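Local coordinates for cell surface protein (Faecalibacterium prausnitzii A2-165, PDB 4GT6), which is of unknown function but, as the leucine-rich repeat part of a larger cell surface protein, probably binds other proteins outside the cell, at residues 178-183 with 201-206; 135-140 with 158-163; 262-267 with 285-290. One frame throughout, in Å; residues are numbered along the deposited sequence. Where two conformers were deposited one is given.

In the fold
The three contacts come one after another along the chain, and each joins turns of neighbouring leucine-rich repeats in an elongated solenoid. Contacts 1 and 2 have centres about 10 Å apart and are tied directly: Tyr158 N probably donates to Thr180 O at 2.7 Å, and the CB of Ala183 packs on backbone oxygens of 158-163. Contact 3 lies about 14 Å from contact 1, centre to centre, and is reached through the carboxylate of Asp262, whose OD2 is 2.8 Å from Glu203 N. Contacts 2 and 3 do not touch, their nearest atoms being about 9 Å apart, so contact 1 bridges them. The sodium ion, at Ser297 and Glu320, belongs to none of the three.

Contact 1 (178-183 with 201-206); sequences AFTGTA and FSECFA. With EDO (1,2-ethanediol), chain H; EDO (1,2-ethanediol), chain G.
The carbonyl oxygen of Phe179 is held by its own turn and met by the next: Thr182 N and Thr182 OG1 both donate to it from the same face of its plane, while Cys204 SG lies 3.3 Å from Phe179 O. The hydroxyl bond, 2.9 Å from Thr182 OG1 to Phe179 O, follows from a first torsion that sets OG1 between the backbone N and the carbonyl carbon (chi1 61°), back over the type II turn from Phe179 to Thr182. Gly181 fills the position of that turn with positive phi, which suits a residue without a side chain. Its N-H bonds to Ser202 O at 3.0 Å, and its CA comes within 3.1 Å of Glu203 O in a CA-H...O contact. This apposition of like segments, here with Phe179 and Phe201 spaced 22 residues apart, is consistent with successive coils of a BspA-type leucine-rich repeat solenoid. The two rings point the same way with planes only 5° apart, yet they are slid so far that they barely overlap; Phe179 CD2 and Phe201 CE1 meet at 3.4 Å. Both are buried, and Phe201 also packs on Ile187 and Ile189 of strand 186-189. The hydroxyls of Thr180 and Ser202 each hydrogen-bond to Asn199 O, short groups that can reach the same carbonyl. At the other end, a 1,2-ethanediol, probably from the crystallisation liquor, links the segments: its O2 donates to Thr182 O and accepts from Phe205 N. Beside Ser202 a second ethanediol donates through its O2 to Glu203 OE2, 2.6 Å away.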
loop_
_atom_site.group_PDB
_atom_site.type_symbol
_atom_site.label_atom_id
_atom_site.label_comp_id
_atom_site.label_asym_id
_atom_site.label_seq_id
_atom_site.Cartn_x
_atom_site.Cartn_y
_atom_site.Cartn_z
ATOM N N ALA A 178 -2.720 -0.068 1.994
ATOM C CA ALA A 178 -2.680 -1.297 2.827
ATOM C C ALA A 178 -1.867 -2.448 2.202
ATOM O O ALA A 178 -1.150 -3.132 2.939
ATOM C CB ALA A 178 -4.094 -1.777 3.120
ATOM N N PHE A 179 -1.942 -2.649 0.853
ATOM C CA PHE A 179 -1.210 -3.750 0.199
ATOM C C PHE A 179 -0.299 -3.247 -0.894
ATOM O O PHE A 179 0.048 -4.016 -1.800
ATOM C CB PHE A 179 -2.199 -4.790 -0.382
ATOM C CG PHE A 179 -3.045 -5.420 0.694
ATOM C CD1 PHE A 179 -2.538 -6.440 1.491
ATOM C CD2 PHE A 179 -4.327 -4.947 0.960
ATOM C CE1 PHE A 179 -3.305 -6.990 2.524
ATOM C CE2 PHE A 179 -5.114 -5.530 1.962
ATOM C CZ PHE A 179 -4.599 -6.545 2.733
ATOM N N THR A 180 0.111 -1.965 -0.829
ATOM C CA THR A 180 1.032 -1.437 -1.853
ATOM C C THR A 180 2.292 -2.303 -1.971
ATOM O O THR A 180 2.904 -2.639 -0.954
ATOM C CB THR A 180 1.461 0.009 -1.506
ATOM O OG1 THR A 180 0.335 0.858 -1.524
ATOM C CG2 THR A 180 2.505 0.567 -2.467
ATOM N N GLY A 181 2.663 -2.663 -3.198
ATOM C CA GLY A 181 3.924 -3.355 -3.445
ATOM C C GLY A 181 4.032 -4.792 -2.985
ATOM O O GLY A 181 5.137 -5.338 -2.975
ATOM N N THR A 182 2.902 -5.427 -2.652
ATOM C CA THR A 182 2.894 -6.822 -2.210
ATOM C C THR A 182 2.931 -7.779 -3.411
ATOM O O THR A 182 2.737 -7.363 -4.555
ATOM C CB THR A 182 1.687 -7.107 -1.298
ATOM O OG1 THR A 182 0.484 -6.863 -2.029
ATOM C CG2 THR A 182 1.724 -6.288 -0.008
ATOM N N ALA A 183 3.149 -9.064 -3.138
ATOM C CA ALA A 183 3.233 -10.098 -4.176
ATOM C C ALA A 183 1.889 -10.806 -4.374
ATOM O O ALA A 183 1.885 -11.932 -4.886
ATOM C CB ALA A 183 4.308 -11.119 -3.794
ATOM N N PHE A 201 -4.010 -1.059 -3.496
ATOM C CA PHE A 201 -3.465 -2.135 -4.316
ATOM C C PHE A 201 -2.491 -1.614 -5.391
ATOM O O PHE A 201 -2.234 -2.304 -6.385
ATOM C CB PHE A 201 -4.617 -2.951 -4.947
ATOM C CG PHE A 201 -5.453 -3.627 -3.885
ATOM C CD1 PHE A 201 -4.953 -4.717 -3.169
ATOM C CD2 PHE A 201 -6.715 -3.139 -3.555
ATOM C CE1 PHE A 201 -5.721 -5.332 -2.171
ATOM C CE2 PHE A 201 -7.486 -3.753 -2.554
ATOM C CZ PHE A 201 -6.988 -4.853 -1.876
ATOM N N SER A 202 -1.863 -0.453 -5.147
ATOM C CA SER A 202 -0.867 0.054 -6.097
ATOM C C SER A 202 0.389 -0.842 -6.055
ATOM O O SER A 202 0.628 -1.540 -5.054
ATOM C CB SER A 202 -0.506 1.503 -5.792
ATOM O OG SER A 202 0.171 1.589 -4.541
ATOM N N GLU A 203 1.114 -0.929 -7.191
ATOM C CA GLU A 203 2.341 -1.736 -7.300
ATOM C C GLU A 203 2.133 -3.234 -6.924
ATOM O O GLU A 203 3.028 -3.860 -6.376
ATOM C CB GLU A 203 3.474 -1.114 -6.438
ATOM C CG GLU A 203 3.872 0.284 -6.881
ATOM C CD GLU A 203 4.966 0.850 -5.994
ATOM O OE1 GLU A 203 6.106 0.349 -6.076
ATOM O OE2 GLU A 203 4.666 1.721 -5.153
ATOM N N CYS A 204 0.960 -3.807 -7.217
ATOM C CA CYS A 204 0.746 -5.233 -6.976
ATOM C C CYS A 204 1.090 -5.949 -8.281
ATOM O O CYS A 204 0.222 -6.319 -9.075
ATOM C CB CYS A 204 -0.672 -5.509 -6.500
ATOM S SG CYS A 204 -0.950 -5.018 -4.773
ATOM N N PHE A 205 2.397 -6.123 -8.496
ATOM C CA PHE A 205 2.967 -6.620 -9.760
ATOM C C PHE A 205 2.561 -8.037 -10.171
ATOM O O PHE A 205 2.637 -8.345 -11.360
ATOM C CB PHE A 205 4.506 -6.559 -9.726
ATOM C CG PHE A 205 5.138 -5.223 -9.386
ATOM C CD1 PHE A 205 4.478 -4.023 -9.665
ATOM C CD2 PHE A 205 6.422 -5.159 -8.846
ATOM C CE1 PHE A 205 5.067 -2.793 -9.352
ATOM C CE2 PHE A 205 7.005 -3.924 -8.522
ATOM C CZ PHE A 205 6.326 -2.753 -8.777
ATOM N N ALA A 206 2.195 -8.899 -9.216
ATOM C CA ALA A 206 1.870 -10.316 -9.485
ATOM C C ALA A 206 0.362 -10.604 -9.541
ATOM O O ALA A 206 -0.022 -11.765 -9.682
ATOM C CB ALA A 206 2.496 -11.193 -8.397
HETATM C C1 EDO H . 5.848 -8.963 -6.376
HETATM O O1 EDO H . 6.020 -9.074 -7.760
HETATM C C2 EDO H . 5.826 -7.481 -5.949
HETATM O O2 EDO H . 4.757 -6.754 -6.579
HETATM C C1 EDO G . 3.197 5.221 -5.300
HETATM O O1 EDO G . 2.494 5.831 -4.229
HETATM C C2 EDO G . 2.394 3.985 -5.770
HETATM O O2 EDO G . 2.390 3.006 -4.761
#

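Contact 2 (135-140 with 158-163); sequences HCEELD and YCYSLH
The backbones of 135-140 and 158-163 run alongside one another, His135 opposite Tyr158 but Asp140 CA nearest Leu162 CA, at 4.2 Å, and each bends through a type I turn, Cys136 to Leu139 and Cys159 to Leu162. They are corresponding turns of adjacent BspA-type leucine-rich repeats, their first residues 23 apart. His163 N donates to Asp140 O at 3.0 Å. Beside it Leu162 N comes close to Leu139 O but at a poor angle, and a water serves the turns instead: it donates to Cys136 O and Leu139 O and accepts from Ser161 N. Ser161 suits its place because its short hydroxyl, anti to the carbonyl carbon (chi1 -58°), bonds to Glu137 O at 2.7 Å from OG.

At the opposite end aromatic groups gather. Tyr158 CB stands over the centre of the His135 ring, 3.5 Å from its centroid, a CH-pi contact; the two rings themselves are slid apart and barely overlap. The imidazole is steadied by its own segment, His135 ND1 donating 2.8 Å to the anti side of Glu137 OE2, with the donor 18° out of the carboxylate plane. Glu137 extends beside Tyr160, its CD 3.6 Å from Tyr160 CE2, and the carboxylate is turned 60° from the phenol ring. Rings and a long carboxylate chain suit this partly exposed border, whereas Leu139 and Leu162 are buried; Leu162 reaches Val142 of strand 141-143. The imidazole of His163 lies with one face against Asp140 O, which approaches CD2 to 3.3 Å, offset toward the rim.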
loop_
_atom_site.group_PDB
_atom_site.type_symbol
_atom_site.label_atom_id
_atom_site.label_comp_id
_atom_site.label_asym_id
_atom_site.label_seq_id
_atom_site.Cartn_x
_atom_site.Cartn_y
_atom_site.Cartn_z
ATOM N N HIS A 135 6.912 -3.085 5.297
ATOM C CA HIS A 135 8.258 -3.580 4.938
ATOM C C HIS A 135 8.640 -4.902 5.659
ATOM O O HIS A 135 9.834 -5.171 5.864
ATOM C CB HIS A 135 9.352 -2.511 5.147
ATOM C CG HIS A 135 9.639 -1.715 3.906
ATOM N ND1 HIS A 135 10.323 -2.277 2.834
ATOM C CD2 HIS A 135 9.302 -0.442 3.592
ATOM C CE1 HIS A 135 10.393 -1.322 1.913
ATOM N NE2 HIS A 135 9.795 -0.199 2.324
ATOM N N CYS A 136 7.639 -5.747 5.990
ATOM C CA CYS A 136 7.895 -7.095 6.467
ATOM C C CYS A 136 8.005 -7.942 5.207
ATOM O O CYS A 136 7.090 -8.669 4.822
ATOM C CB CYS A 136 6.817 -7.567 7.430
ATOM S SG CYS A 136 6.928 -6.758 9.053
ATOM N N GLU A 137 9.167 -7.791 4.554
ATOM C CA GLU A 137 9.505 -8.292 3.220
ATOM C C GLU A 137 9.563 -9.802 3.066
ATOM O O GLU A 137 9.657 -10.269 1.928
ATOM C CB GLU A 137 10.851 -7.692 2.785
ATOM C CG GLU A 137 10.821 -6.167 2.765
ATOM C CD GLU A 137 12.119 -5.508 2.348
ATOM O OE1 GLU A 137 12.993 -6.213 1.800
ATOM O OE2 GLU A 137 12.237 -4.274 2.508
ATOM N N GLU A 138 9.521 -10.564 4.154
ATOM C CA GLU A 138 9.548 -12.021 4.039
ATOM C C GLU A 138 8.240 -12.697 4.514
ATOM O O GLU A 138 8.140 -13.914 4.411
ATOM C CB GLU A 138 10.768 -12.600 4.760
ATOM C CG GLU A 138 12.012 -12.388 3.914
ATOM C CD GLU A 138 13.254 -13.083 4.443
ATOM O OE1 GLU A 138 13.141 -14.240 4.913
ATOM O OE2 GLU A 138 14.346 -12.479 4.350
ATOM N N LEU A 139 7.230 -11.946 4.985
ATOM C CA LEU A 139 5.925 -12.564 5.312
ATOM C C LEU A 139 5.353 -13.171 4.013
ATOM O O LEU A 139 5.328 -12.459 3.010
ATOM C CB LEU A 139 4.933 -11.529 5.874
ATOM C CG LEU A 139 5.166 -11.010 7.275
ATOM C CD1 LEU A 139 4.082 -9.971 7.619
ATOM C CD2 LEU A 139 5.156 -12.160 8.310
ATOM N N ASP A 140 4.921 -14.443 4.022
ATOM C CA ASP A 140 4.451 -15.062 2.771
ATOM C C ASP A 140 2.924 -15.147 2.668
ATOM O O ASP A 140 2.390 -14.924 1.573
ATOM C CB ASP A 140 5.090 -16.452 2.549
ATOM C CG ASP A 140 4.779 -17.517 3.584
ATOM O OD1 ASP A 140 4.275 -17.164 4.670
ATOM O OD2 ASP A 140 5.022 -18.706 3.302
ATOM N N TYR A 158 4.847 -2.849 0.938
ATOM C CA TYR A 158 6.176 -3.389 0.594
ATOM C C TYR A 158 6.498 -4.709 1.308
ATOM O O TYR A 158 7.670 -5.066 1.503
ATOM C CB TYR A 158 7.291 -2.330 0.811
ATOM C CG TYR A 158 6.931 -1.052 0.090
ATOM C CD1 TYR A 158 6.846 -1.016 -1.303
ATOM C CD2 TYR A 158 6.553 0.086 0.795
ATOM C CE1 TYR A 158 6.428 0.132 -1.972
ATOM C CE2 TYR A 158 6.151 1.248 0.132
ATOM C CZ TYR A 158 6.111 1.269 -1.252
ATOM O OH TYR A 158 5.710 2.398 -1.928
ATOM N N CYS A 159 5.458 -5.506 1.557
ATOM C CA CYS A 159 5.665 -6.884 2.005
ATOM C C CYS A 159 5.861 -7.668 0.722
ATOM O O CYS A 159 4.915 -8.238 0.170
ATOM C CB CYS A 159 4.491 -7.377 2.845
ATOM S SG CYS A 159 4.449 -6.638 4.496
ATOM N N TYR A 160 7.119 -7.635 0.209
ATOM C CA TYR A 160 7.479 -8.171 -1.119
ATOM C C TYR A 160 7.225 -9.651 -1.347
ATOM O O TYR A 160 7.130 -10.060 -2.514
ATOM C CB TYR A 160 8.953 -7.895 -1.433
ATOM C CG TYR A 160 9.307 -6.424 -1.453
ATOM C CD1 TYR A 160 8.542 -5.511 -2.179
ATOM C CD2 TYR A 160 10.460 -5.958 -0.826
ATOM C CE1 TYR A 160 8.879 -4.159 -2.220
ATOM C CE2 TYR A 160 10.809 -4.607 -0.863
ATOM C CZ TYR A 160 10.013 -3.712 -1.559
ATOM O OH TYR A 160 10.368 -2.386 -1.623
ATOM N N SER A 161 7.143 -10.454 -0.287
ATOM C CA SER A 161 6.902 -11.899 -0.416
ATOM C C SER A 161 5.455 -12.294 -0.180
ATOM O O SER A 161 5.121 -13.468 -0.331
ATOM C CB SER A 161 7.763 -12.670 0.585
ATOM O OG SER A 161 9.125 -12.364 0.375
ATOM N N LEU A 162 4.630 -11.355 0.263
ATOM C CA LEU A 162 3.249 -11.622 0.682
ATOM C C LEU A 162 2.373 -11.870 -0.557
ATOM O O LEU A 162 2.042 -10.928 -1.272
ATOM C CB LEU A 162 2.733 -10.449 1.545
ATOM C CG LEU A 162 1.304 -10.550 2.102
ATOM C CD1 LEU A 162 1.147 -11.769 3.028
ATOM C CD2 LEU A 162 0.953 -9.279 2.885
ATOM N N HIS A 163 2.033 -13.138 -0.803
ATOM C CA HIS A 163 1.302 -13.506 -2.027
ATOM C C HIS A 163 -0.169 -13.856 -1.786
ATOM O O HIS A 163 -0.930 -13.935 -2.758
ATOM C CB HIS A 163 2.013 -14.654 -2.758
ATOM C CG HIS A 163 2.100 -15.922 -1.961
ATOM N ND1 HIS A 163 1.015 -16.773 -1.839
ATOM C CD2 HIS A 163 3.138 -16.430 -1.253
ATOM C CE1 HIS A 163 1.432 -17.782 -1.086
ATOM N NE2 HIS A 163 2.690 -17.603 -0.684
HETATM O O HOH W 1 6.365 -10.045 2.492
#

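Contact 3 (262-267 with 285-290); sequences DSCAYL and MNCPAL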
loop_
_atom_site.group_PDB
_atom_site.type_symbol
_atom_site.label_atom_id
_atom_site.label_comp_id
_atom_site.label_asym_id
_atom_site.label_seq_id
_atom_site.Cartn_x
_atom_site.Cartn_y
_atom_site.Cartn_z
ATOM N N ASP A 262 -1.041 0.368 -13.095
ATOM C CA ASP A 262 0.410 0.376 -13.021
ATOM C C ASP A 262 0.977 -1.040 -13.225
ATOM O O ASP A 262 0.331 -2.041 -12.881
ATOM C CB ASP A 262 0.935 1.038 -11.724
ATOM C CG ASP A 262 0.712 0.324 -10.379
ATOM O OD1 ASP A 262 0.056 -0.730 -10.360
ATOM O OD2 ASP A 262 1.210 0.824 -9.357
ATOM N N SER A 263 2.151 -1.103 -13.887
ATOM C CA SER A 263 2.946 -2.314 -14.108
ATOM C C SER A 263 2.200 -3.466 -14.811
ATOM O O SER A 263 2.462 -4.637 -14.501
ATOM C CB SER A 263 3.553 -2.805 -12.794
ATOM O OG SER A 263 4.453 -1.830 -12.293
ATOM N N CYS A 264 1.319 -3.156 -15.784
ATOM C CA CYS A 264 0.670 -4.225 -16.565
ATOM C C CYS A 264 1.701 -4.851 -17.493
ATOM O O CYS A 264 2.246 -4.164 -18.355
ATOM C CB CYS A 264 -0.521 -3.692 -17.346
ATOM S SG CYS A 264 -1.893 -3.187 -16.299
ATOM N N ALA A 265 1.994 -6.126 -17.298
ATOM C CA ALA A 265 3.017 -6.826 -18.076
ATOM C C ALA A 265 2.587 -7.128 -19.534
ATOM O O ALA A 265 3.456 -7.256 -20.397
ATOM C CB ALA A 265 3.380 -8.133 -17.378
ATOM N N TYR A 266 1.273 -7.260 -19.796
ATOM C CA TYR A 266 0.781 -7.722 -21.102
ATOM C C TYR A 266 -0.099 -6.739 -21.851
ATOM O O TYR A 266 -0.240 -6.880 -23.075
ATOM C CB TYR A 266 -0.016 -9.031 -20.925
ATOM C CG TYR A 266 0.785 -10.145 -20.278
ATOM C CD1 TYR A 266 1.610 -10.970 -21.038
ATOM C CD2 TYR A 266 0.709 -10.382 -18.907
ATOM C CE1 TYR A 266 2.369 -11.981 -20.446
ATOM C CE2 TYR A 266 1.457 -11.400 -18.302
ATOM C CZ TYR A 266 2.283 -12.197 -19.079
ATOM O OH TYR A 266 3.011 -13.212 -18.505
ATOM N N LEU A 267 -0.759 -5.818 -21.142
ATOM C CA LEU A 267 -1.697 -4.876 -21.764
ATOM C C LEU A 267 -1.021 -4.052 -22.860
ATOM O O LEU A 267 -0.061 -3.325 -22.582
ATOM C CB LEU A 267 -2.307 -3.964 -20.689
ATOM C CG LEU A 267 -3.453 -3.033 -21.157
ATOM C CD1 LEU A 267 -4.682 -3.835 -21.625
ATOM C CD2 LEU A 267 -3.859 -2.095 -20.057
HETATM N N MSE A 285 1.584 3.811 -15.312
HETATM C CA MSE A 285 3.030 3.819 -15.216
HETATM C C MSE A 285 3.653 2.403 -15.242
HETATM O O MSE A 285 3.064 1.439 -14.751
HETATM C CB MSE A 285 3.523 4.650 -14.039
HETATM C CG MSE A 285 3.375 4.048 -12.696
HETATM SE SE MSE A 285 4.281 5.269 -11.423
HETATM C CE MSE A 285 6.081 5.344 -12.096
ATOM N N ASN A 286 4.807 2.294 -15.915
ATOM C CA ASN A 286 5.573 1.054 -16.077
ATOM C C ASN A 286 4.750 -0.057 -16.759
ATOM O O ASN A 286 4.811 -1.211 -16.331
ATOM C CB ASN A 286 6.129 0.584 -14.724
ATOM C CG ASN A 286 7.094 1.582 -14.144
ATOM O OD1 ASN A 286 7.942 2.126 -14.845
ATOM N ND2 ASN A 286 6.960 1.877 -12.870
ATOM N N CYS A 287 3.986 0.292 -17.821
ATOM C CA CYS A 287 3.268 -0.687 -18.658
ATOM C C CYS A 287 4.164 -0.908 -19.873
ATOM O O CYS A 287 4.105 -0.101 -20.801
ATOM C CB CYS A 287 1.884 -0.170 -19.041
ATOM S SG CYS A 287 0.695 -0.228 -17.681
ATOM N N PRO A 288 5.054 -1.933 -19.867
ATOM C CA PRO A 288 6.068 -2.031 -20.935
ATOM C C PRO A 288 5.576 -2.554 -22.283
ATOM O O PRO A 288 6.351 -2.510 -23.231
ATOM C CB PRO A 288 7.119 -2.981 -20.344
ATOM C CG PRO A 288 6.405 -3.770 -19.352
ATOM C CD PRO A 288 5.288 -2.944 -18.814
ATOM N N ALA A 289 4.335 -3.068 -22.370
ATOM C CA ALA A 289 3.798 -3.557 -23.644
ATOM C C ALA A 289 2.770 -2.580 -24.227
ATOM O O ALA A 289 2.303 -2.798 -25.346
ATOM C CB ALA A 289 3.163 -4.925 -23.460
ATOM N N LEU A 290 2.456 -1.495 -23.505
ATOM C CA LEU A 290 1.422 -0.533 -23.904
ATOM C C LEU A 290 1.845 0.237 -25.147
ATOM O O LEU A 290 2.853 0.948 -25.136
ATOM C CB LEU A 290 1.042 0.402 -22.740
ATOM C CG LEU A 290 -0.182 1.320 -22.954
ATOM C CD1 LEU A 290 -1.469 0.500 -23.243
ATOM C CD2 LEU A 290 -0.398 2.230 -21.745
HETATM O O HOH W 2 4.909 0.535 -11.052
HETATM O O HOH W 3 1.945 -3.091 -20.749
#
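Ser263 N donates to Met285 O across 2.8 Å in a bond that is nearly straight, 172° at the hydrogen and almost in line with the carbonyl. Two CA-H...O contacts flank it: Asp262 CA approaches the same Met285 O, and Ser263 CA comes to 3.1 Å from Asn286 O. A second N-H, that of Cys264, faces Cys287 SG, but the sulphur's position is doubtful.

Water mediates the rest of the polar exchange. One molecule joins Ser263 OG to Asn286 ND2, while another donates to Cys264 O and Leu267 O and accepts from Ala289 N at 2.9 Å.

Small groups meet backbone oxygens closely. Pro288 CD, on a residue with no N-H to offer, rests 3.3 Å from Cys264 O, and Ala289 CB lies 3.7 Å from Leu267 O. Separately, Met285, present as selenomethionine, sets its CG 4.0 Å from Asp262 CB.

Both segments are leucine-rich repeat loops: each follows a strand of one parallel pair, 253-256 and 278-279, and leads into 269-271 or 292-294. The carboxylate of Asp262 turns back to the preceding coils, forming a salt bridge with Arg237 of strand 233-237 and accepting from Glu203 N.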